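Local coordinates for scarecrow-like protein 3 (Arabidopsis thaliana, PDB 6KPB), which probably acts as a transcription factor in plant development and binds zinc finger proteins of the IDD family, among them JACKDAW, at residues V129-I133 with Q205-Q211; H196-V202 with P226-V232; S255-H261 with V347-Q351. All blocks are in the same frame, centred on the assembly; numbering follows the deposited sequence.

Contact 1 (V129-I133 with Q205-Q211); sequences VSEEI and QKEVLEQ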
# COMPACT_ATOMS: atom_id res chain seq x y z
N VAL A 129 4.05 6.07 -8.95
CA VAL A 129 3.86 6.87 -10.16
C VAL A 129 3.32 6.02 -11.30
O VAL A 129 2.38 6.42 -12.00
CB VAL A 129 5.18 7.56 -10.55
CG1 VAL A 129 4.94 8.56 -11.66
CG2 VAL A 129 5.81 8.23 -9.34
N SER A 130 3.89 4.82 -11.50
CA SER A 130 3.49 4.00 -12.63
C SER A 130 2.01 3.63 -12.56
O SER A 130 1.31 3.67 -13.58
CB SER A 130 4.35 2.74 -12.70
OG SER A 130 3.76 1.68 -11.96
N GLU A 131 1.52 3.28 -11.37
CA GLU A 131 0.10 2.96 -11.23
C GLU A 131 -0.76 4.20 -11.44
O GLU A 131 -1.84 4.10 -12.04
CB GLU A 131 -0.16 2.36 -9.85
CG GLU A 131 -0.05 0.84 -9.81
CD GLU A 131 -1.15 0.16 -10.60
OE1 GLU A 131 -2.33 0.25 -10.17
OE2 GLU A 131 -0.85 -0.45 -11.65
N GLU A 132 -0.31 5.36 -10.98
CA GLU A 132 -1.09 6.58 -11.14
C GLU A 132 -1.18 6.99 -12.60
O GLU A 132 -2.23 7.45 -13.06
CB GLU A 132 -0.49 7.70 -10.29
CG GLU A 132 -0.71 7.51 -8.79
CD GLU A 132 0.09 8.48 -7.94
OE1 GLU A 132 1.02 9.12 -8.48
OE2 GLU A 132 -0.21 8.60 -6.74
N ILE A 133 -0.08 6.83 -13.35
CA ILE A 133 -0.15 7.06 -14.80
C ILE A 133 -1.13 6.09 -15.44
O ILE A 133 -1.90 6.46 -16.33
CB ILE A 133 1.26 6.93 -15.42
CG1 ILE A 133 2.19 8.03 -14.90
CG2 ILE A 133 1.17 6.98 -16.94
CD1 ILE A 133 3.59 7.95 -15.48
N GLN A 205 5.35 15.49 -10.52
CA GLN A 205 6.13 14.26 -10.68
C GLN A 205 6.97 14.38 -11.94
O GLN A 205 6.44 14.63 -13.03
CB GLN A 205 5.21 13.04 -10.75
CG GLN A 205 4.48 12.76 -9.44
CD GLN A 205 3.33 11.79 -9.59
OE1 GLN A 205 3.08 11.28 -10.69
NE2 GLN A 205 2.62 11.52 -8.50
N LYS A 206 8.29 14.20 -11.79
CA LYS A 206 9.19 14.33 -12.93
C LYS A 206 8.88 13.31 -14.02
O LYS A 206 8.87 13.65 -15.20
CB LYS A 206 10.65 14.17 -12.48
CG LYS A 206 11.44 15.47 -12.49
CD LYS A 206 12.84 15.26 -13.04
CE LYS A 206 12.90 15.56 -14.52
NZ LYS A 206 13.09 17.02 -14.78
N GLU A 207 8.62 12.06 -13.63
CA GLU A 207 8.39 11.00 -14.61
C GLU A 207 7.23 11.32 -15.54
O GLU A 207 7.27 10.96 -16.72
CB GLU A 207 8.14 9.67 -13.90
CG GLU A 207 9.25 9.25 -12.94
CD GLU A 207 9.06 9.80 -11.54
OE1 GLU A 207 9.53 9.16 -10.58
OE2 GLU A 207 8.43 10.87 -11.39
N VAL A 208 6.20 12.00 -15.03
CA VAL A 208 5.09 12.40 -15.88
C VAL A 208 5.54 13.45 -16.89
O VAL A 208 5.15 13.41 -18.06
CB VAL A 208 3.92 12.92 -15.01
CG1 VAL A 208 2.75 13.33 -15.88
CG2 VAL A 208 3.51 11.86 -14.01
N LEU A 209 6.38 14.39 -16.46
CA LEU A 209 6.87 15.42 -17.37
C LEU A 209 7.89 14.87 -18.36
O LEU A 209 7.97 15.35 -19.49
CB LEU A 209 7.46 16.58 -16.58
CG LEU A 209 6.47 17.35 -15.70
CD1 LEU A 209 7.19 18.14 -14.63
CD2 LEU A 209 5.61 18.27 -16.55
N GLU A 210 8.67 13.87 -17.95
CA GLU A 210 9.63 13.26 -18.86
C GLU A 210 8.93 12.54 -20.01
O GLU A 210 9.36 12.65 -21.16
CB GLU A 210 10.54 12.29 -18.10
CG GLU A 210 11.37 12.92 -17.00
CD GLU A 210 12.25 11.91 -16.28
OE1 GLU A 210 13.23 12.33 -15.64
OE2 GLU A 210 11.95 10.70 -16.37
N GLN A 211 7.86 11.81 -19.71
CA GLN A 211 7.14 11.09 -20.76
C GLN A 211 6.45 12.06 -21.71
O GLN A 211 6.49 11.88 -22.93
CB GLN A 211 6.13 10.13 -20.15
CG GLN A 211 6.75 9.00 -19.35
CD GLN A 211 5.73 7.98 -18.89
OE1 GLN A 211 6.01 7.14 -18.04
NE2 GLN A 211 4.54 8.04 -19.47
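Gln205 and Glu132 form the polar side of a junction between the first turns of helix 129-142 and helix 206-223. Gln205 occupies the N-cap position of the second helix, and its side chain runs extended toward the first. CB and CG form the shaft of this arm, and the contacts begin at CD, which lies 4.2 Å from Val129 CG1. The two amide branches then part company. OE1 comes to rest 3.4 Å from Val129 CG1, an apolar neighbour, whereas NE2 donates a hydrogen bond of 2.9 Å to Glu132 OE1. That bond takes up the syn lone pair of the carboxylate oxygen and is bent to 154° at the hydrogen. Carboxylate and amide are nearly coplanar, although the two side chains meet at about a right angle. With the amide cut back to an alanine, Glu132 OE1 would probably lose its donor and Val129 CG1 the cover of the amide oxygen.

Beside this pair, Val129 and Ile133 pack against Val208 and against the side chains of Glu207 and Gln211. With Val129 CG1 trans to the backbone N (chi1 -171°), that methyl is turned to Gln205 and to Glu207 CB, while CG2 faces the carboxylate of Glu207. One turn later Ile133 CG1 packs on Val208 CG2 at 4.1 Å, and its CD1 reaches Gln211 OE1 at 3.6 Å.

The helix axes approach to 10.7 Å and cross at -55°, so the junction is confined to a few residues near the molecular surface. Arg136, further along helix 129-142, also touches Gln205 and Val208. Behind them Leu209 packs on His203 of strand 196-203 and on Pro231 and Val233 of strand 227-233, while Glu131 faces helix 387-406.

Contact 2 (H196-V202 with P226-V232); sequences HLRITGV and PFQFNPV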
# COMPACT_ATOMS: atom_id res chain seq x y z
N HIS A 196 5.70 29.23 -34.13
CA HIS A 196 6.58 28.70 -33.10
C HIS A 196 5.74 28.36 -31.88
O HIS A 196 5.08 29.23 -31.31
CB HIS A 196 7.67 29.70 -32.74
CG HIS A 196 8.59 29.20 -31.65
ND1 HIS A 196 8.22 29.20 -30.32
CD2 HIS A 196 9.83 28.68 -31.71
CE1 HIS A 196 9.21 28.70 -29.60
NE2 HIS A 196 10.20 28.38 -30.42
N LEU A 197 5.74 27.09 -31.49
CA LEU A 197 4.93 26.61 -30.39
C LEU A 197 5.80 26.37 -29.17
O LEU A 197 6.83 25.70 -29.26
CB LEU A 197 4.19 25.32 -30.77
CG LEU A 197 3.29 24.76 -29.67
CD1 LEU A 197 2.32 25.83 -29.19
CD2 LEU A 197 2.54 23.54 -30.17
N ARG A 198 5.38 26.92 -28.04
CA ARG A 198 6.01 26.66 -26.75
C ARG A 198 4.95 26.17 -25.78
O ARG A 198 3.87 26.76 -25.69
CB ARG A 198 6.71 27.91 -26.21
CG ARG A 198 7.29 27.76 -24.82
CD ARG A 198 8.54 28.60 -24.65
NE ARG A 198 8.84 28.87 -23.25
CZ ARG A 198 8.52 29.99 -22.62
NH1 ARG A 198 8.82 30.15 -21.34
NH2 ARG A 198 7.89 30.96 -23.28
N ILE A 199 5.25 25.08 -25.08
CA ILE A 199 4.34 24.50 -24.11
C ILE A 199 5.06 24.40 -22.78
O ILE A 199 6.16 23.83 -22.70
CB ILE A 199 3.83 23.12 -24.56
CG1 ILE A 199 3.01 23.25 -25.84
CG2 ILE A 199 3.00 22.47 -23.45
CD1 ILE A 199 2.35 21.96 -26.27
N THR A 200 4.46 24.96 -21.73
CA THR A 200 4.97 24.88 -20.37
C THR A 200 4.12 23.90 -19.59
O THR A 200 2.91 24.13 -19.41
CB THR A 200 4.98 26.25 -19.70
OG1 THR A 200 5.82 27.14 -20.43
CG2 THR A 200 5.49 26.13 -18.27
N GLY A 201 4.72 22.80 -19.14
CA GLY A 201 4.01 21.75 -18.44
C GLY A 201 4.29 21.79 -16.94
O GLY A 201 5.45 21.76 -16.52
N VAL A 202 3.22 21.84 -16.16
CA VAL A 202 3.30 21.88 -14.70
C VAL A 202 2.78 20.57 -14.15
O VAL A 202 1.66 20.15 -14.46
CB VAL A 202 2.51 23.07 -14.13
CG1 VAL A 202 2.58 23.08 -12.61
CG2 VAL A 202 3.03 24.38 -14.69
N PRO A 226 8.78 24.08 -35.17
CA PRO A 226 9.65 24.66 -34.14
C PRO A 226 8.93 24.65 -32.80
O PRO A 226 7.93 25.35 -32.62
CB PRO A 226 9.91 26.08 -34.65
CG PRO A 226 8.75 26.38 -35.54
CD PRO A 226 8.36 25.08 -36.17
N PHE A 227 9.42 23.85 -31.86
CA PHE A 227 8.67 23.57 -30.65
C PHE A 227 9.61 23.53 -29.45
O PHE A 227 10.74 23.03 -29.56
CB PHE A 227 7.90 22.25 -30.78
CG PHE A 227 7.38 21.70 -29.48
CD1 PHE A 227 6.27 22.25 -28.87
CD2 PHE A 227 8.00 20.62 -28.88
CE1 PHE A 227 5.79 21.74 -27.68
CE2 PHE A 227 7.53 20.10 -27.69
CZ PHE A 227 6.42 20.66 -27.09
N GLN A 228 9.15 24.05 -28.33
CA GLN A 228 9.92 24.05 -27.09
C GLN A 228 9.01 23.63 -25.95
O GLN A 228 7.88 24.12 -25.84
CB GLN A 228 10.54 25.42 -26.81
CG GLN A 228 11.48 25.45 -25.62
CD GLN A 228 12.23 26.76 -25.51
OE1 GLN A 228 12.03 27.67 -26.30
NE2 GLN A 228 13.12 26.85 -24.52
N PHE A 229 9.49 22.71 -25.12
CA PHE A 229 8.77 22.27 -23.93
C PHE A 229 9.68 22.46 -22.73
O PHE A 229 10.76 21.86 -22.66
CB PHE A 229 8.35 20.80 -24.05
CG PHE A 229 7.65 20.26 -22.83
CD1 PHE A 229 8.38 19.68 -21.80
CD2 PHE A 229 6.28 20.33 -22.71
CE1 PHE A 229 7.75 19.19 -20.68
CE2 PHE A 229 5.64 19.83 -21.59
CZ PHE A 229 6.38 19.26 -20.57
N ASN A 230 9.25 23.30 -21.79
CA ASN A 230 9.97 23.48 -20.54
C ASN A 230 9.13 22.94 -19.40
O ASN A 230 8.02 23.45 -19.15
CB ASN A 230 10.34 24.95 -20.31
CG ASN A 230 9.14 25.87 -20.36
OD1 ASN A 230 8.13 25.57 -21.00
ND2 ASN A 230 9.24 27.01 -19.68
N PRO A 231 9.58 21.90 -18.70
CA PRO A 231 8.81 21.38 -17.57
C PRO A 231 8.96 22.26 -16.34
O PRO A 231 9.96 22.95 -16.15
CB PRO A 231 9.43 20.00 -17.34
CG PRO A 231 10.84 20.16 -17.78
CD PRO A 231 10.81 21.12 -18.94
N VAL A 232 7.92 22.23 -15.50
CA VAL A 232 7.92 22.93 -14.22
C VAL A 232 7.47 21.93 -13.17
O VAL A 232 6.29 21.57 -13.11
CB VAL A 232 7.01 24.17 -14.23
CG1 VAL A 232 6.92 24.77 -12.84
CG2 VAL A 232 7.52 25.20 -15.23
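Leu197 O is held by two neighbouring donors of the strand alongside: Gln228 N gives it a hydrogen bond of 3.0 Å, and Phe227 CA makes a CA-H...O contact of 3.1 Å. The same pattern recurs along this parallel pair, strands 196-203 and 227-233 of a beta-alpha-beta unit. Leu197, Ile199 and Gly201 each use both N and O toward 226-232. Ile199 N bonds to Gln228 O at 2.9 Å, Val232 N to Gly201 O at 2.7 Å, while Gly201 N to Asn230 O is weak. The alternate residues His196, Arg198 and Thr200 make backbone hydrogen bonds on the other side, to strand 166-171 and the residue before it.

One face carries Leu197, Ile199, Phe227 and Phe229. The Phe227 ring stands edge-on to Ile199, its CE1 3.7 Å from Ile199 CG1, with Leu197 CG also in the ring plane. Phe229 leans over the adjacent strand: CG lies trans to its backbone N (chi1 178°), and CE2 and CZ end up about 4.0 Å from Gly201 CA, in the space that a side chain at Gly201 would need. Helix 206-223 packs on both phenylalanines, and helix 178-189 on Leu197 and Ile199.

The other face is more polar toward its beginning and apolar at its end. Arg198 and Gln228 lie side by side, but the guanidinium finds its partners in Glu250, a salt bridge, and Arg245 O. Thr200 OG1 bonds to His168 NE2, and its CG2 meets Val232 CG2 at 3.8 Å.

Pro231, which has no N-H to give, falls at a position whose N points away from strand 196-203. The proline thus costs the pair no hydrogen bond; alternating N-H and C=O bonds set the register, and the aromatic face packs against the crossover helix.

Contact 3 (S255-H261 with V347-Q351); sequences SSVLQLH and VVTEQ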
# COMPACT_ATOMS: atom_id res chain seq x y z
N SER A 255 -4.57 26.43 -19.88
CA SER A 255 -5.47 25.29 -19.82
C SER A 255 -5.51 24.77 -18.39
O SER A 255 -4.47 24.35 -17.86
CB SER A 255 -5.03 24.19 -20.79
OG SER A 255 -5.84 23.03 -20.64
N SER A 256 -6.69 24.79 -17.79
CA SER A 256 -6.88 24.36 -16.40
C SER A 256 -7.88 23.20 -16.40
O SER A 256 -9.09 23.41 -16.38
CB SER A 256 -7.36 25.52 -15.54
OG SER A 256 -7.47 25.14 -14.18
N VAL A 257 -7.36 21.98 -16.40
CA VAL A 257 -8.18 20.77 -16.43
C VAL A 257 -8.28 20.25 -15.00
O VAL A 257 -7.32 19.68 -14.47
CB VAL A 257 -7.61 19.72 -17.38
CG1 VAL A 257 -8.43 18.44 -17.31
CG2 VAL A 257 -7.57 20.25 -18.80
N LEU A 258 -9.44 20.47 -14.37
CA LEU A 258 -9.76 19.93 -13.05
C LEU A 258 -8.81 20.44 -11.97
O LEU A 258 -8.52 19.73 -11.00
CB LEU A 258 -9.77 18.40 -13.05
CG LEU A 258 -10.65 17.70 -14.08
CD1 LEU A 258 -10.67 16.19 -13.83
CD2 LEU A 258 -12.06 18.27 -14.07
N GLN A 259 -8.32 21.67 -12.10
CA GLN A 259 -7.36 22.22 -11.15
C GLN A 259 -7.87 23.43 -10.38
O GLN A 259 -7.31 23.73 -9.32
CB GLN A 259 -6.06 22.61 -11.86
CG GLN A 259 -5.36 21.44 -12.53
CD GLN A 259 -5.19 20.26 -11.59
OE1 GLN A 259 -4.68 20.39 -10.48
NE2 GLN A 259 -5.64 19.09 -12.04
N LEU A 260 -8.89 24.13 -10.87
CA LEU A 260 -9.30 25.38 -10.24
C LEU A 260 -9.93 25.14 -8.87
O LEU A 260 -9.68 25.90 -7.93
CB LEU A 260 -10.26 26.14 -11.15
CG LEU A 260 -10.05 27.66 -11.19
CD1 LEU A 260 -8.61 27.98 -11.56
CD2 LEU A 260 -11.02 28.31 -12.17
N HIS A 261 -10.74 24.08 -8.74
CA HIS A 261 -11.40 23.81 -7.47
C HIS A 261 -10.41 23.50 -6.35
O HIS A 261 -10.79 23.57 -5.18
CB HIS A 261 -12.39 22.65 -7.63
CG HIS A 261 -11.75 21.34 -7.95
ND1 HIS A 261 -11.86 20.74 -9.19
CD2 HIS A 261 -10.99 20.50 -7.20
CE1 HIS A 261 -11.20 19.60 -9.19
NE2 HIS A 261 -10.66 19.43 -7.99
N VAL A 347 -8.96 28.25 -20.85
CA VAL A 347 -9.94 27.19 -20.98
C VAL A 347 -9.99 26.42 -19.67
O VAL A 347 -8.95 26.02 -19.13
CB VAL A 347 -9.62 26.27 -22.17
CG1 VAL A 347 -9.79 27.03 -23.48
CG2 VAL A 347 -8.21 25.72 -22.08
N VAL A 348 -11.19 26.25 -19.14
CA VAL A 348 -11.40 25.66 -17.82
C VAL A 348 -12.29 24.44 -17.96
O VAL A 348 -13.40 24.53 -18.51
CB VAL A 348 -12.03 26.67 -16.84
CG1 VAL A 348 -12.25 26.03 -15.48
CG2 VAL A 348 -11.15 27.91 -16.72
N THR A 349 -11.81 23.30 -17.47
CA THR A 349 -12.60 22.08 -17.36
C THR A 349 -12.73 21.74 -15.88
O THR A 349 -11.72 21.57 -15.20
CB THR A 349 -11.96 20.92 -18.13
OG1 THR A 349 -11.89 21.26 -19.52
CG2 THR A 349 -12.78 19.66 -17.96
N GLU A 350 -13.97 21.66 -15.40
CA GLU A 350 -14.23 21.46 -13.98
C GLU A 350 -15.39 20.49 -13.80
O GLU A 350 -16.24 20.34 -14.69
CB GLU A 350 -14.55 22.78 -13.27
CG GLU A 350 -13.33 23.49 -12.71
CD GLU A 350 -12.67 22.70 -11.60
OE1 GLU A 350 -11.43 22.77 -11.48
OE2 GLU A 350 -13.39 22.00 -10.86
N GLN A 351 -15.41 19.84 -12.64
CA GLN A 351 -16.59 19.09 -12.24
C GLN A 351 -17.78 20.03 -12.12
O GLN A 351 -17.64 21.18 -11.71
CB GLN A 351 -16.36 18.37 -10.91
CG GLN A 351 -15.53 17.09 -11.00
CD GLN A 351 -14.04 17.35 -10.87
OE1 GLN A 351 -13.59 18.49 -10.95
NE2 GLN A 351 -13.28 16.29 -10.65
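Ser256 and Val348 lie opposite each other in a parallel strand pair, 251-257 with 345-351, near the middle of the Rossmann-like sheet. Backbone hydrogen bonds set the register. Ser256 N binds Val347 O at 2.9 Å, almost straight at 170°, and Ser256 O accepts Thr349 N. Leu258 N adds a bond of 2.7 Å to Thr349 O, just before the left-handed backbone of Leu258 turns the chain out of the strand. Gln259 NE2 bonds back to Val257 O within this turn.

Van der Waals contacts flank the pairing. Val347 CG2 sits 3.6 Å from Ser255 CA, Leu258 CD2 comes near Thr349 O and Gln351 OE1, and Leu260 CD2 touches Val348 CG1, with Trp422 and Ile426 of helix 419-428 nearby. The hydroxyls find partners further off: Ser255 OG meets Gln179, and Thr349 OG1 meets Ser149 of helix 145-160.

The polar side-chain group is centred on the buried Glu350. A turn about its CB-CG bond (chi2 -65°) carries the carboxylate back to the loop, where OE1 accepts His261 N at 3.1 Å from above the carboxylate plane and takes a weak bond from Leu260 N. This carboxylate thus ties the end of one strand to the loop leaving the other. His261 is fixed from its far side by Glu414, which binds NE2, and its ring packs edge-to-face with His416. At the near side His261 ND1 gives Glu350 OE2 a bond of 2.6 Å in the ring plane, received by the syn lone pair, with ring and carboxylate turned 85° apart.

Overall arrangement
Contacts 2 and 3 belong to one sheet; their centres lie 20 Å apart, with nearest atoms about 7 Å apart and no touch. Contact 1 is 17 Å from contact 2 by centres and joins it through Leu209 of helix 206-223, the crossover between the strands of contact 2. Along the chain contacts 1 and 2 interleave, and contact 3 follows both. Strands 227-233, 196-203, 166-171, 251-257 and 345-351 lie side by side in this order and parallel, followed by antiparallel 472-482, an order like that of class I methyltransferases. Contact 3 lies close to the chain's centre, whereas contact 1 links helix 206-223, which packs on a face of the sheet, to helix 129-142, all within one GRAS domain.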